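Local coordinates for protein purine nucleoside phosphorylase YlmD (Geobacillus stearothermophilus, PDB 6T1B) that catalyses the phosphorolysis of adenosine, inosine and S-methyl-5'-thioadenosine, deaminates adenosine as well, and binds two zinc ions, at residues P178-P182 with C183-V187; E221-R224 with L225-L228; S245-E248 with A249-S253. One frame throughout, in Å; residues are numbered along the deposited sequence.

Contact 1 of 3, residues P178-P182 with C183-V187; sequences PAIGP and CCYTV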
loop_
_atom_site.group_PDB
_atom_site.type_symbol
_atom_site.label_atom_id
_atom_site.label_comp_id
_atom_site.label_asym_id
_atom_site.label_seq_id
_atom_site.Cartn_x
_atom_site.Cartn_y
_atom_site.Cartn_z
ATOM N N PRO A 178 -2.885 -1.500 6.955
ATOM C CA PRO A 178 -4.339 -1.695 7.060
ATOM C C PRO A 178 -4.968 -2.024 5.715
ATOM O O PRO A 178 -4.664 -1.395 4.700
ATOM C CB PRO A 178 -4.827 -0.349 7.597
ATOM C CG PRO A 178 -3.662 0.183 8.371
ATOM C CD PRO A 178 -2.458 -0.222 7.554
ATOM N N ALA A 179 -5.889 -2.978 5.738
ATOM C CA ALA A 179 -6.514 -3.510 4.535
ATOM C C ALA A 179 -7.752 -4.260 4.970
ATOM O O ALA A 179 -8.010 -4.430 6.162
ATOM C CB ALA A 179 -5.550 -4.416 3.772
ATOM N N ILE A 180 -8.546 -4.698 4.004
ATOM C CA ILE A 180 -9.757 -5.416 4.355
ATOM C C ILE A 180 -9.374 -6.785 4.906
ATOM O O ILE A 180 -8.500 -7.467 4.367
ATOM C CB ILE A 180 -10.704 -5.506 3.150
ATOM C CG1 ILE A 180 -12.083 -5.962 3.595
ATOM C CG2 ILE A 180 -10.119 -6.374 2.074
ATOM C CD1 ILE A 180 -13.111 -5.892 2.498
ATOM N N GLY A 181 -10.033 -7.190 5.981
ATOM C CA GLY A 181 -9.761 -8.461 6.607
ATOM C C GLY A 181 -10.720 -9.539 6.155
ATOM O O GLY A 181 -11.738 -9.280 5.516
ATOM N N PRO A 182 -10.400 -10.790 6.506
ATOM C CA PRO A 182 -11.293 -11.901 6.166
ATOM C C PRO A 182 -12.603 -11.810 6.899
ATOM O O PRO A 182 -13.582 -12.446 6.485
ATOM C CB PRO A 182 -10.496 -13.140 6.582
ATOM C CG PRO A 182 -9.530 -12.643 7.623
ATOM C CD PRO A 182 -9.202 -11.223 7.242
ATOM N N CYS A 183 -12.635 -11.047 7.999
ATOM C CA CYS A 183 -13.887 -10.688 8.653
ATOM C C CYS A 183 -14.914 -10.122 7.680
ATOM O O CYS A 183 -16.119 -10.309 7.882
ATOM C CB CYS A 183 -13.594 -9.642 9.740
ATOM S SG CYS A 183 -12.266 -8.432 9.341
ATOM N N CYS A 184 -14.453 -9.426 6.630
ATOM C CA CYS A 184 -15.325 -8.668 5.746
ATOM C C CYS A 184 -15.157 -8.967 4.260
ATOM O O CYS A 184 -15.935 -8.442 3.463
ATOM C CB CYS A 184 -15.067 -7.155 5.926
ATOM S SG CYS A 184 -15.314 -6.502 7.605
ATOM N N TYR A 185 -14.162 -9.751 3.854
ATOM C CA TYR A 185 -13.859 -9.951 2.440
ATOM C C TYR A 185 -14.155 -11.398 2.073
ATOM O O TYR A 185 -13.392 -12.304 2.433
ATOM C CB TYR A 185 -12.394 -9.625 2.161
ATOM C CG TYR A 185 -12.014 -9.521 0.696
ATOM C CD1 TYR A 185 -12.942 -9.188 -0.283
ATOM C CD2 TYR A 185 -10.702 -9.746 0.300
ATOM C CE1 TYR A 185 -12.564 -9.087 -1.622
ATOM C CE2 TYR A 185 -10.318 -9.643 -1.020
ATOM C CZ TYR A 185 -11.250 -9.318 -1.975
ATOM O OH TYR A 185 -10.869 -9.227 -3.298
ATOM N N THR A 186 -15.250 -11.615 1.360
ATOM C CA THR A 186 -15.663 -12.936 0.905
ATOM C C THR A 186 -15.549 -12.986 -0.611
ATOM O O THR A 186 -16.044 -12.090 -1.302
ATOM C CB THR A 186 -17.101 -13.235 1.335
ATOM O OG1 THR A 186 -17.172 -13.251 2.771
ATOM C CG2 THR A 186 -17.560 -14.591 0.792
ATOM N N VAL A 187 -14.903 -14.032 -1.119
ATOM C CA VAL A 187 -14.632 -14.198 -2.543
ATOM C C VAL A 187 -15.078 -15.593 -2.972
ATOM O O VAL A 187 -15.474 -16.432 -2.154
ATOM C CB VAL A 187 -13.156 -13.963 -2.894
ATOM C CG1 VAL A 187 -12.722 -12.591 -2.402
ATOM C CG2 VAL A 187 -12.275 -15.073 -2.302
HETATM O O HOH W 1 -15.924 -12.199 5.369
#
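Ile180 meets Cys184 and Tyr185 with its CG1-CD1 branch, and the tyrosine ring also with CG2, at the start of a tight turn. With CG1 anti to the backbone N (chi1 -167°), the longer branch reaches along the chain: Ile180 CG1 lies 4.0 Å from Cys184 CB, and Ile180 CD1 3.8 Å from Tyr185 CB. The other branch, CG2, approaches the tyrosine ring obliquely at CG and CD2, and the two side chains cross at about a right angle. Replacing Ile180 by an alanine would probably open a gap beside Tyr185 CB and leave the ring freer to shift on that side.

Gly181 supplies the carbonyl that closes the turn. Its O accepts from Cys184 N at 2.9 Å, fairly straight (162°) but with the donor well above the carbonyl plane, and more weakly from Tyr185 N at 3.0 Å. Cys183 SG lies 3.7 Å from Gly181 CA, so the sulfur packs against the glycine backbone.

Pro182 and Cys183 occupy the two middle positions of the turn that the Gly181 O to Cys184 N bond closes. A water donates to Pro182 O at 2.6 Å and also hydrogen-bonds to Thr186 OG1, bridging the turn to strand 186-187.

The turn sets Cys183 SG and Cys184 SG on one zinc ion, whose coordination Cys243 and Cys246 complete. Adjacent cysteines on a turn facing a CxxC pair make a four-cysteine zinc site, the one regarded as probably structural.

Contact 2 of 3, residues E221-R224 with L225-L228; sequences EANR and LQLL
Leu228 and Arg224 meet side chain to side chain across one turn of helix. Leu228 CD1 sits over the centre of one guanidinium face, 3.7 Å from Arg224 CZ. Arg224 can lie there because its chain is extended from CG to NE, with CG anti to the backbone N (chi1 177°), which carries the flat group out from the helix to where Leu228 CD1 can lie over it. Leu225 packs beside the glutamate: its CD2 is 3.8 Å from the carboxylate oxygen Glu221 OE2, and its CD1 lies near the methylene Glu221 CG.

Charge pairing runs within 221-224. The Glu221 chain bends at chi2 (72°), bringing the carboxylate beside Arg224. Arg224 NH1 donates to Glu221 OE1 at 3.2 Å on the syn side, the partner lying tilted out of both planes, and is also 3.2 Å from Glu221 OE2. The guanidinium has a second tie, Arg224 NH2 to Asn234 OD1, so its rotation is probably restricted from two directions.

The backbone bonds identify an alpha-helix, part of helix 219-229. Four successive i to i+4 bonds, from the amides of Leu225, Gln226, Leu227 and Leu228 to the carbonyls of Glu221, Ala222, Asn223 and Arg224, measure 2.9 to 3.1 Å. The helix packs against helix 153-163 and strand 237-239, with Leu227 touching both.

Water-mediated contact joins the amide side chains. One water donates to both Asn223 OD1 and Gln226 OE1, each at 2.7 Å, linking two oxygens that could not bond each other directly. The amide nitrogens are held elsewhere: Asn223 ND2 by Leu219 O and Thr149 OG1, and Gln226 NE2 by Thr149 O.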
loop_
_atom_site.group_PDB
_atom_site.type_symbol
_atom_site.label_atom_id
_atom_site.label_comp_id
_atom_site.label_asym_id
_atom_site.label_seq_id
_atom_site.Cartn_x
_atom_site.Cartn_y
_atom_site.Cartn_z
ATOM N N GLU A 221 -2.307 -12.056 4.876
ATOM C CA GLU A 221 -1.569 -13.294 5.083
ATOM C C GLU A 221 -1.112 -13.886 3.761
ATOM O O GLU A 221 -0.034 -14.475 3.685
ATOM C CB GLU A 221 -2.422 -14.287 5.878
ATOM C CG GLU A 221 -1.793 -15.656 6.060
ATOM C CD GLU A 221 -0.620 -15.697 7.048
ATOM O OE1 GLU A 221 -0.144 -14.635 7.508
ATOM O OE2 GLU A 221 -0.194 -16.821 7.366
ATOM N N ALA A 222 -1.918 -13.770 2.711
ATOM C CA ALA A 222 -1.481 -14.262 1.411
ATOM C C ALA A 222 -0.179 -13.581 0.994
ATOM O O ALA A 222 0.748 -14.236 0.500
ATOM C CB ALA A 222 -2.560 -14.026 0.363
ATOM N N ASN A 223 -0.101 -12.275 1.192
ATOM C CA ASN A 223 1.106 -11.540 0.825
ATOM C C ASN A 223 2.259 -11.871 1.760
ATOM O O ASN A 223 3.392 -12.041 1.306
ATOM C CB ASN A 223 0.789 -10.058 0.771
ATOM C CG ASN A 223 0.169 -9.689 -0.539
ATOM O OD1 ASN A 223 0.868 -9.605 -1.545
ATOM N ND2 ASN A 223 -1.153 -9.571 -0.570
ATOM N N ARG A 224 1.980 -12.062 3.054
ATOM C CA ARG A 224 3.028 -12.488 3.969
ATOM C C ARG A 224 3.621 -13.816 3.522
ATOM O O ARG A 224 4.846 -13.992 3.508
ATOM C CB ARG A 224 2.480 -12.598 5.392
ATOM C CG ARG A 224 3.479 -13.116 6.403
ATOM C CD ARG A 224 2.911 -13.112 7.821
ATOM N NE ARG A 224 3.776 -13.894 8.681
ATOM C CZ ARG A 224 3.668 -15.205 8.849
ATOM N NH1 ARG A 224 2.717 -15.896 8.233
ATOM N NH2 ARG A 224 4.528 -15.842 9.633
ATOM N N LEU A 225 2.768 -14.789 3.183
ATOM C CA LEU A 225 3.261 -16.102 2.781
ATOM C C LEU A 225 4.111 -16.002 1.523
ATOM O O LEU A 225 5.138 -16.678 1.398
ATOM C CB LEU A 225 2.081 -17.054 2.575
ATOM C CG LEU A 225 1.308 -17.429 3.840
ATOM C CD1 LEU A 225 0.003 -18.129 3.462
ATOM C CD2 LEU A 225 2.122 -18.308 4.737
ATOM N N GLN A 226 3.707 -15.142 0.583
ATOM C CA GLN A 226 4.513 -14.942 -0.616
ATOM C C GLN A 226 5.871 -14.342 -0.270
ATOM O O GLN A 226 6.888 -14.744 -0.834
ATOM C CB GLN A 226 3.797 -14.049 -1.622
ATOM C CG GLN A 226 2.677 -14.756 -2.368
ATOM C CD GLN A 226 2.034 -13.864 -3.420
ATOM O OE1 GLN A 226 2.552 -12.810 -3.756
ATOM N NE2 GLN A 226 0.909 -14.314 -3.965
ATOM N N LEU A 227 5.890 -13.343 0.624
ATOM C CA LEU A 227 7.153 -12.710 0.994
ATOM C C LEU A 227 8.085 -13.699 1.664
ATOM O O LEU A 227 9.293 -13.695 1.404
ATOM C CB LEU A 227 6.904 -11.529 1.923
ATOM C CG LEU A 227 6.237 -10.353 1.230
ATOM C CD1 LEU A 227 5.603 -9.424 2.252
ATOM C CD2 LEU A 227 7.214 -9.562 0.381
ATOM N N LEU A 228 7.543 -14.533 2.552
ATOM C CA LEU A 228 8.345 -15.578 3.172
ATOM C C LEU A 228 8.940 -16.487 2.113
ATOM O O LEU A 228 10.129 -16.807 2.149
ATOM C CB LEU A 228 7.477 -16.377 4.143
ATOM C CG LEU A 228 7.073 -15.637 5.407
ATOM C CD1 LEU A 228 5.885 -16.318 6.092
ATOM C CD2 LEU A 228 8.266 -15.534 6.351
HETATM O O HOH W 2 1.637 -10.254 -4.064
#

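Contact 3 of 3, residues S245-E248 with A249-S253; sequences SCEE and ALFFS
Leu250 and Phe251 both hydrogen-bond through their backbone N atoms to Glu247 O, while Ala249 carries the chain round the corner. Leu250 N is 3.0 Å from Glu247 O and comes from above the carbonyl plane. The Leu250 side chain runs beside that of Glu247 and points the same way, with CD1 3.8 Å from Glu247 OE1.

Phe251 N reaches the same oxygen at 3.1 Å, nearly in line with the C=O bond though less straight at its own hydrogen (138°). The phenylalanine ring also lies alongside the Glu247 chain: CD1 is 3.9 Å from Glu247 CB, and CE1 meets OE1. Its plane stands 36° from the carboxylate. Leu250 CB covers the centre of one ring face.

Ser253 returns the loop to its beginning, its OG 3.6 Å from Ser245 CA; that hydroxyl is bonded to Asp125 and to the backbone N of Arg256.

Two amides thus share one carbonyl oxygen. Glu247 is the centre of an inverse gamma turn, with a weak bond from Glu248 N to Cys246 O, which probably helps to orient its carbonyl. The carboxylate bordered by carbon atoms has its charge met by a salt bridge from Arg242, which probably favours its ionised form.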
loop_
_atom_site.group_PDB
_atom_site.type_symbol
_atom_site.label_atom_id
_atom_site.label_comp_id
_atom_site.label_asym_id
_atom_site.label_seq_id
_atom_site.Cartn_x
_atom_site.Cartn_y
_atom_site.Cartn_z
ATOM N N SER A 245 -12.482 -2.118 6.368
ATOM C CA SER A 245 -13.931 -2.197 6.417
ATOM C C SER A 245 -14.440 -2.040 7.845
ATOM O O SER A 245 -15.428 -1.335 8.052
ATOM C CB SER A 245 -14.452 -3.488 5.773
ATOM O OG SER A 245 -15.827 -3.696 6.075
ATOM N N CYS A 246 -13.788 -2.662 8.822
ATOM C CA CYS A 246 -14.277 -2.650 10.189
ATOM C C CYS A 246 -14.142 -1.287 10.844
ATOM O O CYS A 246 -15.018 -0.865 11.591
ATOM C CB CYS A 246 -13.479 -3.655 11.019
ATOM S SG CYS A 246 -13.995 -5.395 10.800
ATOM N N GLU A 247 -13.005 -0.622 10.617
ATOM C CA GLU A 247 -12.678 0.632 11.301
ATOM C C GLU A 247 -13.221 1.795 10.480
ATOM O O GLU A 247 -12.487 2.597 9.905
ATOM C CB GLU A 247 -11.176 0.693 11.568
ATOM C CG GLU A 247 -10.740 -0.443 12.506
ATOM C CD GLU A 247 -9.247 -0.529 12.851
ATOM O OE1 GLU A 247 -8.518 0.491 12.862
ATOM O OE2 GLU A 247 -8.798 -1.662 13.153
ATOM N N GLU A 248 -14.562 1.867 10.456
ATOM C CA GLU A 248 -15.259 2.843 9.633
ATOM C C GLU A 248 -14.990 4.277 10.053
ATOM O O GLU A 248 -15.185 5.197 9.252
ATOM C CB GLU A 248 -16.761 2.607 9.612
ATOM C CG GLU A 248 -17.506 3.687 8.831
ATOM C CD GLU A 248 -18.941 3.318 8.508
ATOM O OE1 GLU A 248 -19.536 2.540 9.283
ATOM O OE2 GLU A 248 -19.468 3.807 7.474
ATOM N N ALA A 249 -14.585 4.498 11.304
ATOM C CA ALA A 249 -14.305 5.864 11.729
ATOM C C ALA A 249 -12.916 6.323 11.326
ATOM O O ALA A 249 -12.597 7.509 11.507
ATOM C CB ALA A 249 -14.428 5.987 13.250
ATOM N N LEU A 250 -12.090 5.430 10.794
ATOM C CA LEU A 250 -10.776 5.824 10.335
ATOM C C LEU A 250 -10.646 5.763 8.827
ATOM O O LEU A 250 -9.887 6.547 8.264
ATOM C CB LEU A 250 -9.676 4.923 10.909
ATOM C CG LEU A 250 -9.223 5.152 12.343
ATOM C CD1 LEU A 250 -8.065 4.211 12.657
ATOM C CD2 LEU A 250 -8.838 6.598 12.551
ATOM N N PHE A 251 -11.340 4.828 8.149
ATOM C CA PHE A 251 -10.989 4.467 6.791
ATOM C C PHE A 251 -12.129 4.466 5.788
ATOM O O PHE A 251 -13.264 4.099 6.121
ATOM C CB PHE A 251 -10.365 3.074 6.732
ATOM C CG PHE A 251 -9.136 2.920 7.584
ATOM C CD1 PHE A 251 -9.098 1.976 8.591
ATOM C CD2 PHE A 251 -8.012 3.682 7.349
ATOM C CE1 PHE A 251 -7.954 1.792 9.366
ATOM C CE2 PHE A 251 -6.870 3.515 8.107
ATOM C CZ PHE A 251 -6.856 2.559 9.125
ATOM N N PHE A 252 -11.813 4.908 4.562
ATOM C CA PHE A 252 -12.624 4.595 3.404
ATOM C C PHE A 252 -12.505 3.098 3.136
ATOM O O PHE A 252 -11.451 2.500 3.334
ATOM C CB PHE A 252 -12.116 5.313 2.160
ATOM C CG PHE A 252 -12.042 6.811 2.297
ATOM C CD1 PHE A 252 -10.796 7.462 2.255
ATOM C CD2 PHE A 252 -13.177 7.589 2.441
ATOM C CE1 PHE A 252 -10.727 8.852 2.378
ATOM C CE2 PHE A 252 -13.095 8.957 2.564
ATOM C CZ PHE A 252 -11.857 9.582 2.504
ATOM N N SER A 253 -13.573 2.502 2.612
ATOM C CA SER A 253 -13.569 1.092 2.261
ATOM C C SER A 253 -14.400 0.900 1.005
ATOM O O SER A 253 -15.609 1.116 1.032
ATOM C CB SER A 253 -14.143 0.233 3.392
ATOM O OG SER A 253 -14.346 -1.101 2.977
#

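From the N terminus, contact 1 comes first, closing the turn between strands 173-176 and 186-187. Strand 186-187 is an edge of a small antiparallel sheet; the chain passes helix 189-195 and the other two strands before helix 219-229, where contact 2 spans successive turns. Beyond strand 237-239, contact 3 closes a loop that leads toward strand 264-269. The three follow in series, and none nests within or crosses another. In space contacts 1 and 3 meet at the zinc, where Cys184 SG is 3.6 Å from Cys246 SG, and again away from the metal, where Pro178 CB packs on Phe251 CZ. Contact 2 stands apart, its nearest atoms about 7 Å from contact 1, although Tyr185 touches Leu219 at the start of its helix.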